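Long-range contacts in endo-xylogalacturonan hydrolase A (Aspergillus tubingensis, PDB 4C2L), which degrades xylogalacturonan, a xylose-substituted galacturonan of the hairy regions of pectin, as a secreted glycoside hydrolase of family 28: residues E203-N208 with T226-G231; F298-C303 with L343-D348. One frame throughout, in Å; residues are numbered along the deposited sequence. Where two conformers were deposited one is given.

In the fold
Both contacts join parallel strands of neighbouring turns in the right-handed parallel beta-helix of family 28, and each closes roughly one turn of it. From the N terminus, interaction 1 comes first: strand 199-207 meets strand 227-230, closing a loop of 17 residues that carries Asp210, the probable proton donor. Interaction 2 opens later, where strand 296-301 meets strand 339-344 after a longer excursion of 39 residues that includes helix 308-313. The two loops follow in series, neither nesting nor crossing. The centres of interactions 1 and 2 lie about 26 Å apart. The second belongs to the long parallel sheet running from strand 95-97 to strand 383-384.

Interaction 1 (E203-N208 with T226-G231); sequences EVTVVN and TISCTG. With NAG (2-acetamido-2-deoxy-beta-D-glucopyranose), chain D.
Val204 and Ile227 pack on the buried face of two parallel strands, 204-207 and 227-230, neighbouring rungs of the beta-helix whose axes run 6° apart. Here packing is tight: CG2 of Val204, set between its backbone N and carbonyl carbon, comes to 3.2 Å from CD1 of Ile227, closer than usual van der Waals contact, and the two side chains cross obliquely. Val206 and Cys229 continue this inward face, where Cys229 is in a disulfide with Cys212. Backbone bonds zip the rungs together: Ser228 N to Val204 O, Val206 N to Ser228 O at 2.7 Å, Thr230 N to Val206 O and Asn208 N to Thr230 O. At the corner the ladder weakens, with Glu203 N and Val204 N both reaching Thr226 O through weak bonds. Farther along, the Asn208 amide ND2 bonds to Thr188 O, close to Asp210.

The other face, with Thr205, Ser228, Val207 and Thr230, is looser and partly exposed. Val207 and Thr230 lie side by side, CG2 of Val207 4.2 Å from CB of Thr230, and CG2 of Thr230 is 3.8 Å from O7 of the attached NAG. A water ties this face to the backbone: it donates to Val206 O at 2.9 Å, giving that oxygen a second bond beside Thr230 N, and also hydrogen-bonds to Ser228 OG and Thr230 OG1.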
loop_
_atom_site.group_PDB
_atom_site.type_symbol
_atom_site.label_atom_id
_atom_site.label_comp_id
_atom_site.label_asym_id
_atom_site.label_seq_id
_atom_site.Cartn_x
_atom_site.Cartn_y
_atom_site.Cartn_z
ATOM N N GLU A 203 8.505 6.182 -8.634
ATOM C CA GLU A 203 8.531 5.549 -9.962
ATOM C C GLU A 203 8.076 4.096 -9.868
ATOM O O GLU A 203 8.811 3.151 -10.176
ATOM C CB GLU A 203 9.907 5.690 -10.616
ATOM C CG GLU A 203 10.292 7.154 -10.830
ATOM C CD GLU A 203 9.489 7.862 -11.918
ATOM O OE1 GLU A 203 8.909 7.191 -12.800
ATOM O OE2 GLU A 203 9.459 9.127 -11.904
ATOM N N VAL A 204 6.858 3.928 -9.383
ATOM C CA VAL A 204 6.286 2.588 -9.251
ATOM C C VAL A 204 4.974 2.492 -10.021
ATOM O O VAL A 204 4.261 3.496 -10.189
ATOM C CB VAL A 204 6.099 2.155 -7.762
ATOM C CG1 VAL A 204 7.403 2.276 -6.996
ATOM C CG2 VAL A 204 5.007 2.951 -7.083
ATOM N N THR A 205 4.686 1.301 -10.535
ATOM C CA THR A 205 3.434 1.027 -11.203
ATOM C C THR A 205 2.748 -0.120 -10.454
ATOM O O THR A 205 3.393 -1.132 -10.156
ATOM C CB THR A 205 3.685 0.654 -12.673
ATOM O OG1 THR A 205 4.492 1.670 -13.299
ATOM C CG2 THR A 205 2.393 0.525 -13.414
ATOM N N VAL A 206 1.471 0.043 -10.162
ATOM C CA VAL A 206 0.712 -0.951 -9.400
ATOM C C VAL A 206 -0.560 -1.300 -10.152
ATOM O O VAL A 206 -1.325 -0.414 -10.565
ATOM C CB VAL A 206 0.326 -0.436 -7.990
ATOM C CG1 VAL A 206 -0.439 -1.519 -7.211
ATOM C CG2 VAL A 206 1.555 0.002 -7.198
ATOM N N VAL A 207 -0.790 -2.596 -10.336
ATOM C CA VAL A 207 -2.064 -3.095 -10.828
ATOM C C VAL A 207 -2.538 -4.056 -9.751
ATOM O O VAL A 207 -1.895 -5.078 -9.499
ATOM C CB VAL A 207 -1.918 -3.840 -12.181
ATOM C CG1 VAL A 207 -3.234 -4.518 -12.589
ATOM C CG2 VAL A 207 -1.402 -2.904 -13.261
ATOM N N ASN A 208 -3.637 -3.719 -9.084
ATOM C CA ASN A 208 -4.076 -4.538 -7.945
ATOM C C ASN A 208 -5.566 -4.375 -7.669
ATOM O O ASN A 208 -6.315 -3.956 -8.538
ATOM C CB ASN A 208 -3.247 -4.173 -6.698
ATOM C CG ASN A 208 -3.603 -2.798 -6.141
ATOM O OD1 ASN A 208 -4.256 -2.003 -6.811
ATOM N ND2 ASN A 208 -3.172 -2.517 -4.920
ATOM N N THR A 226 5.564 10.065 -8.101
ATOM C CA THR A 226 5.369 9.408 -9.404
ATOM C C THR A 226 4.955 7.951 -9.243
ATOM O O THR A 226 5.781 7.049 -9.056
ATOM C CB THR A 226 6.581 9.550 -10.353
ATOM O OG1 THR A 226 7.043 10.904 -10.327
ATOM C CG2 THR A 226 6.191 9.155 -11.793
ATOM N N ILE A 227 3.655 7.742 -9.310
ATOM C CA ILE A 227 3.099 6.427 -9.111
ATOM C C ILE A 227 1.898 6.282 -10.020
ATOM O O ILE A 227 1.141 7.246 -10.245
ATOM C CB ILE A 227 2.757 6.190 -7.613
ATOM C CG1 ILE A 227 2.225 4.774 -7.393
ATOM C CG2 ILE A 227 1.747 7.223 -7.098
ATOM C CD1 ILE A 227 2.324 4.333 -5.939
ATOM N N SER A 228 1.756 5.092 -10.592
ATOM C CA SER A 228 0.577 4.760 -11.359
ATOM C C SER A 228 -0.117 3.580 -10.696
ATOM O O SER A 228 0.531 2.589 -10.355
ATOM C CB SER A 228 0.968 4.400 -12.795
ATOM O OG SER A 228 -0.165 3.920 -13.481
ATOM N N CYS A 229 -1.427 3.696 -10.515
ATOM C CA CYS A 229 -2.226 2.655 -9.849
ATOM C C CYS A 229 -3.464 2.352 -10.680
ATOM O O CYS A 229 -4.231 3.264 -11.023
ATOM C CB CYS A 229 -2.686 3.115 -8.459
ATOM S SG CYS A 229 -1.442 4.004 -7.479
ATOM N N THR A 230 -3.683 1.074 -10.973
ATOM C CA THR A 230 -4.839 0.656 -11.765
ATOM C C THR A 230 -5.657 -0.361 -10.991
ATOM O O THR A 230 -5.125 -1.379 -10.562
ATOM C CB THR A 230 -4.393 0.033 -13.109
ATOM O OG1 THR A 230 -3.630 0.987 -13.851
ATOM C CG2 THR A 230 -5.584 -0.377 -13.931
ATOM N N GLY A 231 -6.938 -0.072 -10.799
ATOM C CA GLY A 231 -7.839 -0.988 -10.118
ATOM C C GLY A 231 -7.749 -0.922 -8.607
ATOM O O GLY A 231 -8.334 -1.752 -7.912
HETATM C C1 NAG D . -10.306 0.590 -16.964
HETATM C C2 NAG D . -9.541 -0.439 -17.783
HETATM C C3 NAG D . -10.084 -0.548 -19.209
HETATM C C4 NAG D . -11.594 -0.744 -19.200
HETATM C C5 NAG D . -12.212 0.394 -18.384
HETATM C C6 NAG D . -13.734 0.313 -18.340
HETATM C C7 NAG D . -7.130 -0.729 -17.544
HETATM C C8 NAG D . -5.814 -0.050 -17.772
HETATM N N2 NAG D . -8.174 0.004 -17.894
HETATM O O3 NAG D . -9.433 -1.622 -19.853
HETATM O O4 NAG D . -12.103 -0.740 -20.523
HETATM O O5 NAG D . -11.696 0.345 -17.054
HETATM O O6 NAG D . -14.102 -0.905 -17.736
HETATM O O7 NAG D . -7.216 -1.870 -17.077
HETATM O O HOH W 1 -0.884 1.131 -12.943
#

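Interaction 2 (F298-C303 with L343-D348); sequences FQIQSC and LDCGAD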
loop_
_atom_site.group_PDB
_atom_site.type_symbol
_atom_site.label_atom_id
_atom_site.label_comp_id
_atom_site.label_asym_id
_atom_site.label_seq_id
_atom_site.Cartn_x
_atom_site.Cartn_y
_atom_site.Cartn_z
ATOM N N PHE A 298 -11.634 12.313 -4.622
ATOM C CA PHE A 298 -11.203 12.374 -3.220
ATOM C C PHE A 298 -12.331 11.987 -2.299
ATOM O O PHE A 298 -13.509 12.271 -2.576
ATOM C CB PHE A 298 -10.670 13.766 -2.861
ATOM C CG PHE A 298 -9.785 13.767 -1.648
ATOM C CD1 PHE A 298 -8.435 13.449 -1.763
ATOM C CD2 PHE A 298 -10.299 14.048 -0.386
ATOM C CE1 PHE A 298 -7.609 13.421 -0.642
ATOM C CE2 PHE A 298 -9.474 14.035 0.739
ATOM C CZ PHE A 298 -8.130 13.708 0.609
ATOM N N GLN A 299 -11.993 11.344 -1.183
ATOM C CA GLN A 299 -13.027 10.914 -0.273
ATOM C C GLN A 299 -12.536 11.013 1.154
ATOM O O GLN A 299 -11.389 10.678 1.440
ATOM C CB GLN A 299 -13.463 9.479 -0.598
ATOM C CG GLN A 299 -14.584 8.965 0.282
ATOM C CD GLN A 299 -15.082 7.594 -0.117
ATOM O OE1 GLN A 299 -14.449 6.891 -0.917
ATOM N NE2 GLN A 299 -16.212 7.185 0.460
ATOM N N ILE A 300 -13.400 11.512 2.033
ATOM C CA ILE A 300 -13.149 11.421 3.453
ATOM C C ILE A 300 -14.255 10.583 4.059
ATOM O O ILE A 300 -15.456 10.889 3.895
ATOM C CB ILE A 300 -13.100 12.802 4.134
ATOM C CG1 ILE A 300 -11.923 13.631 3.582
ATOM C CG2 ILE A 300 -12.966 12.624 5.646
ATOM C CD1 ILE A 300 -11.927 15.071 4.066
ATOM N N GLN A 301 -13.841 9.532 4.761
ATOM C CA GLN A 301 -14.750 8.672 5.488
ATOM C C GLN A 301 -14.494 8.849 6.964
ATOM O O GLN A 301 -13.355 8.719 7.415
ATOM C CB GLN A 301 -14.536 7.202 5.094
ATOM C CG GLN A 301 -15.002 6.879 3.681
ATOM C CD GLN A 301 -14.484 5.529 3.220
ATOM O OE1 GLN A 301 -15.081 4.492 3.517
ATOM N NE2 GLN A 301 -13.366 5.533 2.518
ATOM N N SER A 302 -15.552 9.164 7.714
ATOM C CA SER A 302 -15.444 9.349 9.157
ATOM C C SER A 302 -16.300 8.332 9.912
ATOM O O SER A 302 -16.320 8.316 11.147
ATOM C CB SER A 302 -15.883 10.761 9.541
ATOM O OG SER A 302 -17.218 10.990 9.127
ATOM N N CYS A 303 -17.000 7.492 9.162
ATOM C CA CYS A 303 -17.867 6.461 9.739
ATOM C C CYS A 303 -17.371 5.082 9.278
ATOM O O CYS A 303 -18.159 4.156 9.047
ATOM C CB CYS A 303 -19.320 6.712 9.312
ATOM S SG CYS A 303 -20.567 5.754 10.218
ATOM N N LEU A 343 -16.771 14.274 0.875
ATOM C CA LEU A 343 -15.949 14.710 2.002
ATOM C C LEU A 343 -16.807 14.669 3.248
ATOM O O LEU A 343 -17.401 15.683 3.653
ATOM C CB LEU A 343 -15.390 16.116 1.752
ATOM C CG LEU A 343 -14.740 16.414 0.395
ATOM C CD1 LEU A 343 -14.223 17.845 0.308
ATOM C CD2 LEU A 343 -13.617 15.429 0.094
ATOM N N ASP A 344 -16.901 13.480 3.838
ATOM C CA ASP A 344 -17.722 13.291 5.015
ATOM C C ASP A 344 -16.893 13.422 6.302
ATOM O O ASP A 344 -16.597 12.423 6.964
ATOM C CB ASP A 344 -18.457 11.940 4.971
ATOM C CG ASP A 344 -19.632 11.890 5.939
ATOM O OD1 ASP A 344 -20.357 12.905 6.042
ATOM O OD2 ASP A 344 -19.839 10.850 6.595
ATOM N N CYS A 345 -16.521 14.652 6.658
ATOM C CA CYS A 345 -15.779 14.857 7.908
ATOM C C CYS A 345 -16.668 14.576 9.127
ATOM O O CYS A 345 -17.886 14.722 9.050
ATOM C CB CYS A 345 -15.183 16.264 7.979
ATOM S SG CYS A 345 -13.566 16.337 7.161
ATOM N N GLY A 346 -16.042 14.173 10.231
ATOM C CA GLY A 346 -16.767 13.808 11.445
ATOM C C GLY A 346 -17.381 15.025 12.119
ATOM O O GLY A 346 -16.862 16.130 12.014
ATOM N N ALA A 347 -18.498 14.812 12.799
ATOM C CA ALA A 347 -19.239 15.913 13.418
ATOM C C ALA A 347 -18.467 16.593 14.536
ATOM O O ALA A 347 -18.627 17.795 14.753
ATOM C CB ALA A 347 -20.582 15.418 13.935
ATOM N N ASP A 348 -17.643 15.830 15.249
ATOM C CA ASP A 348 -16.882 16.363 16.376
ATOM C C ASP A 348 -15.399 16.518 16.090
ATOM O O ASP A 348 -14.599 16.693 17.010
ATOM C CB ASP A 348 -17.040 15.458 17.597
ATOM C CG ASP A 348 -18.439 15.485 18.167
ATOM O OD1 ASP A 348 -19.299 16.210 17.616
ATOM O OD2 ASP A 348 -18.670 14.768 19.161
#
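Phe298 and Leu343 meet at the apolar centre, their side chains crossing at about a right angle. The touch is made by methyl CD2 of Leu343, which lies in the plane of the phenyl ring at its edge, 3.6 Å from Phe298 CD2. Next along, Ile300 pairs with Leu343 in the parallel bridge, and both side chains turn to the same face of the sheet; CG1 of Ile300 lies 4.3 Å from Leu343 CD2. Ile300 then stretches CD1 to 3.7 Å from the sulfur SG of Cys345, while its CG2 methyl touches the same sulfur more loosely. That sulfur is bonded to Cys351, so the isoleucine packs against a disulfide.

Outward, the contact turns polar. Asp344 N donates to Ile300 O at 3.0 Å, tilted 27° from the carbonyl plane. Beyond it both strands end, 298-301 at Gln301 and 339-344 at Asp344, and a side chain takes over from the backbone ladder: Ser302 OG donates to Asp344 O at 2.7 Å, approaching 35° from the plane of that carbonyl. The hydroxyl gets there because OG sits between the backbone N and the carbonyl carbon (chi1 59°). Ser302 CB meanwhile packs on Gly346 N at 3.5 Å.

The pair belongs to the right-handed beta-helix, joining consecutive rungs of its long parallel sheet: strand 296-301 in the fourth PbH1 repeat and strand 339-344 in the fifth. Inside the helix, Phe298 adds an edge-to-face stack with Phe286 and touches Val325 and Ile353 on strands 319-329 and 350-358, while Leu343 also meets Val369 of the next rung, strand 368-372.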